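Local coordinates for protein ribulose-1,5-bisphosphate carboxylase/oxygenase large subunit (Rhodopseudomonas palustris, PDB 3QFW) that is a Rubisco-like protein, probably a magnesium-dependent relative of the carbon-fixing enzyme, whose own reaction remains uncertain, at residues A152-L157 with A187-A191; L200-I205 with I224-A230; A29-V34 with I50-V54; A76-P80 with Y108-F112. All blocks are in the same frame, centred on the assembly; numbering follows the deposited sequence.

Contact 1 of 4, residues A152-L157 with A187-A191; sequences AHQLAL and AVREA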
loop_
_atom_site.group_PDB
_atom_site.type_symbol
_atom_site.label_atom_id
_atom_site.label_comp_id
_atom_site.label_asym_id
_atom_site.label_seq_id
_atom_site.Cartn_x
_atom_site.Cartn_y
_atom_site.Cartn_z
ATOM N N ALA B 152 -5.816 29.768 -3.149
ATOM C CA ALA B 152 -7.158 29.194 -3.074
ATOM C C ALA B 152 -8.226 30.248 -3.328
ATOM O O ALA B 152 -9.225 29.993 -4.010
ATOM C CB ALA B 152 -7.386 28.546 -1.726
ATOM N N HIS B 153 -8.014 31.434 -2.768
ATOM C CA HIS B 153 -8.968 32.529 -2.907
ATOM C C HIS B 153 -9.119 32.908 -4.380
ATOM O O HIS B 153 -10.234 33.085 -4.885
ATOM C CB HIS B 153 -8.514 33.729 -2.071
ATOM C CG HIS B 153 -9.531 34.830 -1.983
ATOM N ND1 HIS B 153 -10.614 34.782 -1.130
ATOM C CD2 HIS B 153 -9.619 36.014 -2.635
ATOM C CE1 HIS B 153 -11.324 35.890 -1.259
ATOM N NE2 HIS B 153 -10.744 36.650 -2.170
ATOM N N GLN B 154 -7.990 33.025 -5.071
ATOM C CA GLN B 154 -8.012 33.369 -6.484
ATOM C C GLN B 154 -8.699 32.277 -7.303
ATOM O O GLN B 154 -9.491 32.568 -8.184
ATOM C CB GLN B 154 -6.604 33.664 -6.997
ATOM C CG GLN B 154 -5.969 34.868 -6.315
ATOM C CD GLN B 154 -4.458 34.908 -6.463
ATOM O OE1 GLN B 154 -3.930 35.169 -7.545
ATOM N NE2 GLN B 154 -3.752 34.650 -5.366
ATOM N N LEU B 155 -8.416 31.014 -6.995
ATOM C CA LEU B 155 -9.062 29.915 -7.707
ATOM C C LEU B 155 -10.580 29.924 -7.490
ATOM O O LEU B 155 -11.359 29.851 -8.443
ATOM C CB LEU B 155 -8.455 28.572 -7.277
ATOM C CG LEU B 155 -6.966 28.456 -7.607
ATOM C CD1 LEU B 155 -6.316 27.280 -6.859
ATOM C CD2 LEU B 155 -6.757 28.344 -9.110
ATOM N N ALA B 156 -10.991 30.026 -6.231
ATOM C CA ALA B 156 -12.409 29.992 -5.884
ATOM C C ALA B 156 -13.145 31.187 -6.491
ATOM O O ALA B 156 -14.298 31.076 -6.915
ATOM C CB ALA B 156 -12.578 29.956 -4.365
ATOM N N LEU B 157 -12.462 32.321 -6.559
ATOM C CA LEU B 157 -13.021 33.505 -7.204
ATOM C C LEU B 157 -13.353 33.233 -8.669
ATOM O O LEU B 157 -14.281 33.820 -9.215
ATOM C CB LEU B 157 -12.068 34.702 -7.081
ATOM C CG LEU B 157 -12.331 35.659 -5.912
ATOM C CD1 LEU B 157 -11.405 36.869 -5.983
ATOM C CD2 LEU B 157 -13.788 36.110 -5.918
ATOM N N ALA B 187 -10.279 31.294 3.349
ATOM C CA ALA B 187 -10.114 31.971 2.068
ATOM C C ALA B 187 -11.138 31.511 1.028
ATOM O O ALA B 187 -11.590 32.302 0.206
ATOM C CB ALA B 187 -8.693 31.779 1.546
ATOM N N VAL B 188 -11.497 30.230 1.065
ATOM C CA VAL B 188 -12.479 29.697 0.123
ATOM C C VAL B 188 -13.889 30.198 0.452
ATOM O O VAL B 188 -14.660 30.529 -0.451
ATOM C CB VAL B 188 -12.442 28.148 0.073
ATOM C CG1 VAL B 188 -13.654 27.597 -0.660
ATOM C CG2 VAL B 188 -11.155 27.674 -0.587
ATOM N N ARG B 189 -14.211 30.263 1.743
ATOM C CA ARG B 189 -15.498 30.806 2.183
ATOM C C ARG B 189 -15.687 32.257 1.745
ATOM O O ARG B 189 -16.735 32.622 1.229
ATOM C CB ARG B 189 -15.644 30.704 3.703
ATOM C CG ARG B 189 -15.914 29.301 4.199
ATOM C CD ARG B 189 -17.192 28.742 3.587
ATOM N NE ARG B 189 -18.317 28.797 4.517
ATOM C CZ ARG B 189 -19.520 28.285 4.271
ATOM N NH1 ARG B 189 -19.762 27.673 3.117
ATOM N NH2 ARG B 189 -20.482 28.382 5.180
ATOM N N GLU B 190 -14.666 33.078 1.964
ATOM C CA GLU B 190 -14.730 34.485 1.609
ATOM C C GLU B 190 -15.001 34.646 0.119
ATOM O O GLU B 190 -15.863 35.421 -0.285
ATOM C CB GLU B 190 -13.444 35.199 2.028
ATOM C CG GLU B 190 -13.173 35.077 3.519
ATOM C CD GLU B 190 -11.926 35.819 3.971
ATOM O OE1 GLU B 190 -11.862 36.177 5.163
ATOM O OE2 GLU B 190 -11.017 36.046 3.143
ATOM N N ALA B 191 -14.266 33.893 -0.689
ATOM C CA ALA B 191 -14.466 33.882 -2.125
ATOM C C ALA B 191 -15.901 33.482 -2.478
ATOM O O ALA B 191 -16.536 34.125 -3.310
ATOM C CB ALA B 191 -13.469 32.945 -2.789
#
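His153 reaches from helix 152-157 to the backbone of helix 187-191 and supplies the one hydrogen bond between the two segments. Its first torsion sets CG anti to the backbone N (chi1 -171°), which places ND1 within bonding distance of Ala187 O. Following the side chain outward, His153 CB rests 4.1 Å from Ala187 CB, and His153 CG lies 3.9 Å from Ala187 O. His153 ND1 then donates to Ala187 O at 3.0 Å, close to straight at 161°, with the oxygen near the plane of the ring. That oxygen also takes the helical bond from Ala191 N, so two donors grip it. Beyond ND1, His153 CE1 comes 3.6 Å from Ala191 N in an oblique approach, while Glu190 CB lies at the ring edge, 4.0 Å from that same CE1 of His153. A leucine in place of His153 would probably fill part of the groove but leave Ala187 O without its second donor and the two helices without this polar tie. Apart from the histidine, the interface is made of small side chains: Ala156 CB and Ala191 CB meet at 3.5 Å, tighter than usual, and Ala152 CB touches Val188 CG2 at 4.0 Å. Such slim residues let the segment axes approach to 8.1 Å, their directions 31° apart. Both Ala156 and Val188 also rest on Ile163 of strand 162-165, which runs beneath the pair. Two roughly parallel helices side by side over the strand that links them are characteristic of the outer layer of a beta/alpha (TIM) barrel.

Contact 2 of 4, residues L200-I205 with I224-A230; sequences LYAPNI and IGAVLVA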
loop_
_atom_site.group_PDB
_atom_site.type_symbol
_atom_site.label_atom_id
_atom_site.label_comp_id
_atom_site.label_asym_id
_atom_site.label_seq_id
_atom_site.Cartn_x
_atom_site.Cartn_y
_atom_site.Cartn_z
ATOM N N LEU B 200 -15.691 23.959 -3.124
ATOM C CA LEU B 200 -15.276 23.080 -2.022
ATOM C C LEU B 200 -13.759 23.035 -1.842
ATOM O O LEU B 200 -13.002 23.162 -2.807
ATOM C CB LEU B 200 -15.777 21.653 -2.257
ATOM C CG LEU B 200 -17.279 21.379 -2.291
ATOM C CD1 LEU B 200 -17.538 20.056 -2.987
ATOM C CD2 LEU B 200 -17.861 21.361 -0.886
ATOM N N TYR B 201 -13.319 22.838 -0.603
ATOM C CA TYR B 201 -11.899 22.611 -0.314
ATOM C C TYR B 201 -11.644 21.224 0.278
ATOM O O TYR B 201 -12.292 20.820 1.247
ATOM C CB TYR B 201 -11.362 23.703 0.610
ATOM C CG TYR B 201 -9.952 23.475 1.112
ATOM C CD1 TYR B 201 -8.915 23.164 0.237
ATOM C CD2 TYR B 201 -9.651 23.599 2.464
ATOM C CE1 TYR B 201 -7.611 22.955 0.714
ATOM C CE2 TYR B 201 -8.364 23.406 2.933
ATOM C CZ TYR B 201 -7.350 23.090 2.059
ATOM O OH TYR B 201 -6.062 22.902 2.547
ATOM N N ALA B 202 -10.694 20.504 -0.309
ATOM C CA ALA B 202 -10.350 19.156 0.136
ATOM C C ALA B 202 -8.896 19.084 0.634
ATOM O O ALA B 202 -7.976 18.876 -0.148
ATOM C CB ALA B 202 -10.577 18.161 -0.995
ATOM N N PRO B 203 -8.684 19.310 1.935
ATOM C CA PRO B 203 -7.337 19.180 2.512
ATOM C C PRO B 203 -6.895 17.718 2.620
ATOM O O PRO B 203 -7.731 16.823 2.780
ATOM C CB PRO B 203 -7.492 19.791 3.907
ATOM C CG PRO B 203 -8.950 19.675 4.203
ATOM C CD PRO B 203 -9.646 19.866 2.897
ATOM N N ASN B 204 -5.591 17.478 2.522
ATOM C CA ASN B 204 -5.085 16.114 2.547
ATOM C C ASN B 204 -4.845 15.630 3.965
ATOM O O ASN B 204 -3.976 16.158 4.663
ATOM C CB ASN B 204 -3.801 15.983 1.722
ATOM C CG ASN B 204 -3.293 14.552 1.671
ATOM O OD1 ASN B 204 -3.989 13.659 1.190
ATOM N ND2 ASN B 204 -2.076 14.326 2.181
ATOM N N ILE B 205 -5.611 14.635 4.400
ATOM C CA ILE B 205 -5.367 14.020 5.709
ATOM C C ILE B 205 -4.396 12.839 5.620
ATOM O O ILE B 205 -4.410 12.096 4.640
ATOM C CB ILE B 205 -6.665 13.615 6.422
ATOM C CG1 ILE B 205 -7.468 12.633 5.565
ATOM C CG2 ILE B 205 -7.492 14.862 6.718
ATOM C CD1 ILE B 205 -8.526 11.883 6.339
ATOM N N ILE B 224 -15.159 22.899 6.759
ATOM C CA ILE B 224 -14.690 22.519 5.428
ATOM C C ILE B 224 -15.531 21.364 4.876
ATOM O O ILE B 224 -15.937 20.474 5.619
ATOM C CB ILE B 224 -13.187 22.137 5.463
ATOM C CG1 ILE B 224 -12.338 23.368 5.806
ATOM C CG2 ILE B 224 -12.743 21.555 4.127
ATOM C CD1 ILE B 224 -10.914 23.042 6.272
ATOM N N GLY B 225 -15.791 21.373 3.574
ATOM C CA GLY B 225 -16.755 20.446 3.009
ATOM C C GLY B 225 -16.212 19.250 2.247
ATOM O O GLY B 225 -16.985 18.425 1.758
ATOM N N ALA B 226 -14.893 19.146 2.133
ATOM C CA ALA B 226 -14.314 17.994 1.454
ATOM C C ALA B 226 -13.016 17.565 2.114
ATOM O O ALA B 226 -12.503 18.256 2.989
ATOM C CB ALA B 226 -14.092 18.291 -0.018
ATOM N N VAL B 227 -12.495 16.423 1.680
ATOM C CA VAL B 227 -11.260 15.872 2.223
ATOM C C VAL B 227 -10.570 15.001 1.181
ATOM O O VAL B 227 -11.233 14.301 0.405
ATOM C CB VAL B 227 -11.532 15.002 3.459
ATOM C CG1 VAL B 227 -12.055 15.845 4.610
ATOM C CG2 VAL B 227 -12.499 13.876 3.125
ATOM N N LEU B 228 -9.240 15.042 1.176
ATOM C CA LEU B 228 -8.441 14.289 0.223
ATOM C C LEU B 228 -7.709 13.187 0.979
ATOM O O LEU B 228 -7.176 13.424 2.062
ATOM C CB LEU B 228 -7.421 15.205 -0.456
ATOM C CG LEU B 228 -6.573 14.578 -1.561
ATOM C CD1 LEU B 228 -7.471 14.198 -2.743
ATOM C CD2 LEU B 228 -5.480 15.546 -2.001
ATOM N N VAL B 229 -7.699 11.979 0.425
ATOM C CA VAL B 229 -7.006 10.866 1.081
ATOM C C VAL B 229 -6.402 9.970 0.022
ATOM O O VAL B 229 -7.041 9.694 -0.989
ATOM C CB VAL B 229 -7.971 10.004 1.912
ATOM C CG1 VAL B 229 -7.191 9.045 2.827
ATOM C CG2 VAL B 229 -8.915 10.879 2.733
ATOM N N ALA B 230 -5.179 9.503 0.258
ATOM C CA ALA B 230 -4.565 8.496 -0.605
ATOM C C ALA B 230 -4.700 7.126 0.048
ATOM O O ALA B 230 -3.921 6.792 0.947
ATOM C CB ALA B 230 -3.111 8.834 -0.841
HETATM O O HOH W 1 -14.912 23.427 1.817
HETATM O O HOH W 2 -3.610 11.117 1.950
#
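Leu228 N donates to Pro203 O at 2.8 Å, nearly straight at 168°, from above the carbonyl plane. Ile205 N returns a bond to Leu228 O at 3.1 Å, almost in line with that carbonyl, and Asn204 CA adds a C-H contact to the same oxygen. Further back, Ala226 N reaches Tyr201 O only weakly. Water bridges both ends. One molecule accepts from Tyr201 N and Gly225 N; another donates hydrogen bonds to Asn204 OD1 and Ile205 O and accepts from Ala230 N. Among apolar contacts, Ala202 CB meets Ala226 CB at 3.7 Å, and Ile224 CG2 lies 3.7 Å from Pro203 CD as the two side chains pass alongside, heading opposite ways. Ile224 CD1 comes to the edge of the Tyr201 ring, 4.1 Å from CD2. Ile205 holds CG1 between its backbone N and carbonyl carbon (chi1 58°), which brings CG1 within 3.6 Å of Val229 CG2. Tyr201 OH and Asn204 N are both tied to Asp165, and Asn204 ND2 to Leu169 O. Strand 200-202 pairs with strand 162-165 and strand 226-229 with 250-253; helix 209-222, packing on Pro203, Ile205 and Ile224, makes the beta-alpha-beta crossover between neighbouring parallel strands of the TIM barrel.

Contact 3 of 4, residues A29-V34 with I50-V54; sequences AIEQSV and IVGRV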
loop_
_atom_site.group_PDB
_atom_site.type_symbol
_atom_site.label_atom_id
_atom_site.label_comp_id
_atom_site.label_asym_id
_atom_site.label_seq_id
_atom_site.Cartn_x
_atom_site.Cartn_y
_atom_site.Cartn_z
ATOM N N ALA B 29 -4.148 -20.038 -8.337
ATOM C CA ALA B 29 -5.302 -20.386 -7.510
ATOM C C ALA B 29 -4.874 -20.737 -6.088
ATOM O O ALA B 29 -5.506 -20.309 -5.117
ATOM C CB ALA B 29 -6.093 -21.533 -8.134
ATOM N N ILE B 30 -3.793 -21.511 -5.982
ATOM C CA ILE B 30 -3.208 -21.883 -4.694
ATOM C C ILE B 30 -2.644 -20.682 -3.933
ATOM O O ILE B 30 -2.968 -20.475 -2.763
ATOM C CB ILE B 30 -2.068 -22.928 -4.862
ATOM C CG1 ILE B 30 -2.574 -24.181 -5.579
ATOM C CG2 ILE B 30 -1.496 -23.306 -3.519
ATOM C CD1 ILE B 30 -3.650 -24.911 -4.830
ATOM N N GLU B 31 -1.790 -19.907 -4.599
ATOM C CA GLU B 31 -1.139 -18.745 -3.983
ATOM C C GLU B 31 -2.121 -17.798 -3.293
ATOM O O GLU B 31 -1.819 -17.245 -2.230
ATOM C CB GLU B 31 -0.333 -17.956 -5.021
ATOM C CG GLU B 31 0.886 -18.678 -5.565
ATOM C CD GLU B 31 2.151 -18.395 -4.771
ATOM O OE1 GLU B 31 2.057 -17.988 -3.592
ATOM O OE2 GLU B 31 3.249 -18.574 -5.338
ATOM N N GLN B 32 -3.292 -17.611 -3.900
ATOM C CA GLN B 32 -4.283 -16.676 -3.372
ATOM C C GLN B 32 -5.356 -17.403 -2.581
ATOM O O GLN B 32 -6.463 -16.903 -2.387
ATOM C CB GLN B 32 -4.913 -15.861 -4.497
ATOM C CG GLN B 32 -3.916 -14.973 -5.235
ATOM C CD GLN B 32 -3.067 -14.134 -4.288
ATOM O OE1 GLN B 32 -1.885 -13.925 -4.527
ATOM N NE2 GLN B 32 -3.678 -13.637 -3.220
ATOM N N SER B 33 -5.001 -18.593 -2.110
ATOM C CA SER B 33 -5.904 -19.398 -1.317
ATOM C C SER B 33 -5.186 -19.954 -0.092
ATOM O O SER B 33 -4.918 -19.247 0.883
ATOM C CB SER B 33 -6.424 -20.565 -2.158
ATOM O OG SER B 33 -7.464 -21.223 -1.479
ATOM N N VAL B 34 -4.877 -21.238 -0.161
ATOM C CA VAL B 34 -4.288 -21.944 0.963
ATOM C C VAL B 34 -2.784 -21.776 0.995
ATOM O O VAL B 34 -2.173 -21.859 2.061
ATOM C CB VAL B 34 -4.613 -23.428 0.879
ATOM C CG1 VAL B 34 -6.110 -23.636 1.033
ATOM C CG2 VAL B 34 -4.116 -23.993 -0.445
ATOM N N ILE B 50 -12.240 -24.231 0.022
ATOM C CA ILE B 50 -11.323 -23.134 0.322
ATOM C C ILE B 50 -10.246 -22.921 -0.743
ATOM O O ILE B 50 -9.937 -21.784 -1.092
ATOM C CB ILE B 50 -10.654 -23.312 1.697
ATOM C CG1 ILE B 50 -11.719 -23.416 2.792
ATOM C CG2 ILE B 50 -9.687 -22.168 1.978
ATOM C CD1 ILE B 50 -12.751 -22.335 2.736
ATOM N N VAL B 51 -9.662 -24.008 -1.240
ATOM C CA VAL B 51 -8.732 -23.898 -2.361
ATOM C C VAL B 51 -9.383 -23.107 -3.505
ATOM O O VAL B 51 -10.567 -23.273 -3.788
ATOM C CB VAL B 51 -8.302 -25.283 -2.872
ATOM C CG1 VAL B 51 -7.346 -25.143 -4.037
ATOM C CG2 VAL B 51 -7.655 -26.095 -1.744
ATOM N N GLY B 52 -8.617 -22.244 -4.160
ATOM C CA GLY B 52 -9.172 -21.453 -5.248
ATOM C C GLY B 52 -9.396 -22.307 -6.481
ATOM O O GLY B 52 -8.633 -23.240 -6.750
ATOM N N ARG B 53 -10.454 -22.005 -7.227
ATOM C CA ARG B 53 -10.735 -22.727 -8.455
ATOM C C ARG B 53 -10.319 -21.905 -9.658
ATOM O O ARG B 53 -10.580 -20.704 -9.712
ATOM C CB ARG B 53 -12.235 -23.036 -8.568
ATOM C CG ARG B 53 -12.797 -23.864 -7.423
ATOM C CD ARG B 53 -14.232 -24.312 -7.709
ATOM N NE ARG B 53 -15.161 -23.192 -7.815
ATOM C CZ ARG B 53 -16.481 -23.323 -7.905
ATOM N NH1 ARG B 53 -17.026 -24.532 -7.896
ATOM N NH2 ARG B 53 -17.256 -22.249 -8.000
ATOM N N VAL B 54 -9.687 -22.547 -10.633
ATOM C CA VAL B 54 -9.491 -21.919 -11.932
ATOM C C VAL B 54 -10.790 -22.057 -12.731
ATOM O O VAL B 54 -11.096 -23.131 -13.258
ATOM C CB VAL B 54 -8.318 -22.556 -12.707
ATOM C CG1 VAL B 54 -8.159 -21.903 -14.083
ATOM C CG2 VAL B 54 -7.022 -22.459 -11.896
#
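Ala29, Ile30, Ser33 and Val34 make a mainly apolar helix-end contact with Ile50, Val51, Gly52 and Val54, where the C-terminal end of helix 18-31 meets the chain leading into strand 53-59. Ala29 CB sits 3.4 Å from Gly52 O and 4.0 Å from Val54 CG2. The approach here is close enough that a side-chain carbon on Gly52 would run into Ala29 O. Ile30 and Val51 run alongside each other in the same direction, with Ile30 CD1 3.8 Å from Val51 CG1. The segments belong to the first beta-alpha-beta unit of an N-terminal domain whose strand and helix order fits the ferredoxin-like fold of Rubisco; strand 64-71 lies between the unit's two strands, and its Ile69 touches both Ala29 and Val54. Just past the helix, Ser33 OG, anti to the backbone N (chi1 -170°), comes 2.6 Å from Ile50 O and 3.1 Å from Gly52 N. Val34 crosses two neighbours at an angle: its CG1 is 4.0 Å from Ile50 CG2 and as far from Val51 CG2. At this end the second subunit also packs in, Pro140 of that chain against Val34 and Gln141 of that chain against Ile50.

Contact 4 of 4, residues A76-P80 with Y108-F112; sequences APAEP and YLTAF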
loop_
_atom_site.group_PDB
_atom_site.type_symbol
_atom_site.label_atom_id
_atom_site.label_comp_id
_atom_site.label_asym_id
_atom_site.label_seq_id
_atom_site.Cartn_x
_atom_site.Cartn_y
_atom_site.Cartn_z
ATOM N N ALA B 76 -12.199 -14.170 2.666
ATOM C CA ALA B 76 -12.100 -12.715 2.663
ATOM C C ALA B 76 -13.385 -11.997 3.088
ATOM O O ALA B 76 -14.254 -11.694 2.254
ATOM C CB ALA B 76 -11.624 -12.230 1.301
ATOM N N PRO B 77 -13.499 -11.697 4.392
ATOM C CA PRO B 77 -14.629 -10.955 4.950
ATOM C C PRO B 77 -14.676 -9.556 4.342
ATOM O O PRO B 77 -13.697 -9.133 3.723
ATOM C CB PRO B 77 -14.289 -10.861 6.449
ATOM C CG PRO B 77 -13.170 -11.795 6.674
ATOM C CD PRO B 77 -12.430 -11.874 5.383
ATOM N N ALA B 78 -15.792 -8.851 4.501
ATOM C CA ALA B 78 -15.914 -7.493 3.974
ATOM C C ALA B 78 -15.060 -6.532 4.796
ATOM O O ALA B 78 -15.568 -5.698 5.556
ATOM C CB ALA B 78 -17.381 -7.042 3.937
ATOM N N GLU B 79 -13.750 -6.664 4.613
ATOM C CA GLU B 79 -12.736 -5.938 5.372
ATOM C C GLU B 79 -11.659 -5.546 4.351
ATOM O O GLU B 79 -10.966 -6.412 3.827
ATOM C CB GLU B 79 -12.177 -6.878 6.444
ATOM C CG GLU B 79 -11.497 -6.193 7.611
ATOM C CD GLU B 79 -10.230 -5.485 7.197
ATOM O OE1 GLU B 79 -9.241 -6.184 6.876
ATOM O OE2 GLU B 79 -10.235 -4.233 7.179
ATOM N N PRO B 80 -11.558 -4.245 4.028
ATOM C CA PRO B 80 -10.845 -3.803 2.818
ATOM C C PRO B 80 -9.439 -4.379 2.701
ATOM O O PRO B 80 -9.090 -4.958 1.670
ATOM C CB PRO B 80 -10.803 -2.281 2.973
ATOM C CG PRO B 80 -12.001 -1.963 3.786
ATOM C CD PRO B 80 -12.135 -3.108 4.763
ATOM N N TYR B 108 -21.037 -7.931 -0.432
ATOM C CA TYR B 108 -19.857 -7.081 -0.256
ATOM C C TYR B 108 -20.193 -5.626 -0.564
ATOM O O TYR B 108 -19.743 -4.711 0.124
ATOM C CB TYR B 108 -18.705 -7.526 -1.155
ATOM C CG TYR B 108 -18.024 -8.784 -0.684
ATOM C CD1 TYR B 108 -18.471 -10.021 -1.110
ATOM C CD2 TYR B 108 -16.950 -8.735 0.195
ATOM C CE1 TYR B 108 -17.873 -11.177 -0.684
ATOM C CE2 TYR B 108 -16.339 -9.899 0.633
ATOM C CZ TYR B 108 -16.805 -11.112 0.179
ATOM O OH TYR B 108 -16.235 -12.285 0.588
ATOM N N LEU B 109 -20.984 -5.413 -1.606
ATOM C CA LEU B 109 -21.333 -4.048 -1.967
ATOM C C LEU B 109 -22.168 -3.397 -0.863
ATOM O O LEU B 109 -21.994 -2.227 -0.565
ATOM C CB LEU B 109 -22.047 -4.003 -3.316
ATOM C CG LEU B 109 -21.133 -4.001 -4.547
ATOM C CD1 LEU B 109 -20.239 -5.256 -4.634
ATOM C CD2 LEU B 109 -21.960 -3.802 -5.828
ATOM N N THR B 110 -23.054 -4.162 -0.236
ATOM C CA THR B 110 -23.928 -3.581 0.783
ATOM C C THR B 110 -23.123 -3.275 2.038
ATOM O O THR B 110 -23.314 -2.244 2.685
ATOM C CB THR B 110 -25.111 -4.502 1.138
ATOM O OG1 THR B 110 -25.783 -4.909 -0.058
ATOM C CG2 THR B 110 -26.100 -3.772 2.031
ATOM N N ALA B 111 -22.216 -4.184 2.366
ATOM C CA ALA B 111 -21.362 -4.037 3.537
ATOM C C ALA B 111 -20.460 -2.812 3.422
ATOM O O ALA B 111 -20.384 -2.006 4.344
ATOM C CB ALA B 111 -20.540 -5.285 3.742
ATOM N N PHE B 112 -19.778 -2.673 2.288
ATOM C CA PHE B 112 -18.878 -1.536 2.084
ATOM C C PHE B 112 -19.638 -0.216 1.869
ATOM O O PHE B 112 -19.242 0.827 2.391
ATOM C CB PHE B 112 -17.887 -1.805 0.935
ATOM C CG PHE B 112 -16.876 -2.896 1.228
ATOM C CD1 PHE B 112 -16.049 -2.823 2.346
ATOM C CD2 PHE B 112 -16.733 -3.975 0.370
ATOM C CE1 PHE B 112 -15.100 -3.826 2.616
ATOM C CE2 PHE B 112 -15.786 -4.988 0.628
ATOM C CZ PHE B 112 -14.970 -4.903 1.756
#
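Tyr108 OH donates to Ala76 O at 2.7 Å, the hydrogen bond that pins the loop 76-80 to helix 108-112. The angle at the carbonyl oxygen is open, 153°, with the hydroxyl somewhat tilted from the carbonyl plane, and the oxygen lies at the edge of the tyrosine ring, 3.2 Å from CE2. A phenylalanine in place of Tyr108 would probably still lie alongside the loop but would leave Ala76 O without this donor and the loop less firmly tied to the helix. Next along the loop comes Ala78, the centre of an inverse gamma turn in which Glu79 N bonds to Pro77 O. The Ala78 methyl is met by three side chains of the helix. Ala78 CB stands 3.6 Å from Ala111 CB and 4.1 Å from Tyr108 CD2. It also lies over one face of the Phe112 ring in a CH-pi contact, 4.2 Å from the centroid and 24° off the normal. Phe112 carries CG anti to its carbonyl carbon (chi1 -68°), and the ring runs back under Ala78 to meet Pro80 CD edge-on at 3.7 Å from CE1. Pro80 opens helix 80-88, and Glu79 caps that helix start through Gln82 N while its other carboxylate oxygen bonds Ser237. Around this joint, Leu83 of helix 80-88 touches both Ala76 and Phe112, His240 of helix 236-243 and Phe276 of helix 265-276 set rings edge-to-face with Phe112, and Gln172 and Gly207 of the second subunit pack on Pro77 and Glu79.

Along the chain the order is contact 3, contact 4, contact 1, contact 2, each closing before the next opens. Contacts 3 and 4, with centres about 19 Å apart, belong to the N-terminal part and its junction with the barrel, and both touch the second subunit. Contacts 1 and 2 lie in the catalytic barrel with centres about 15 Å apart; they meet directly, Val188 CG2 being 4.2 Å from Tyr201 CB, because helix 177-195 leads into strand 200-202. Contact 1 packs helix 145-157 against helix 177-195 on the outside of the barrel, and contact 2 joins the two sheets that close it. Contact 3 lies about 53 Å from contact 1, centre to centre, on opposite sides of the chain's centre.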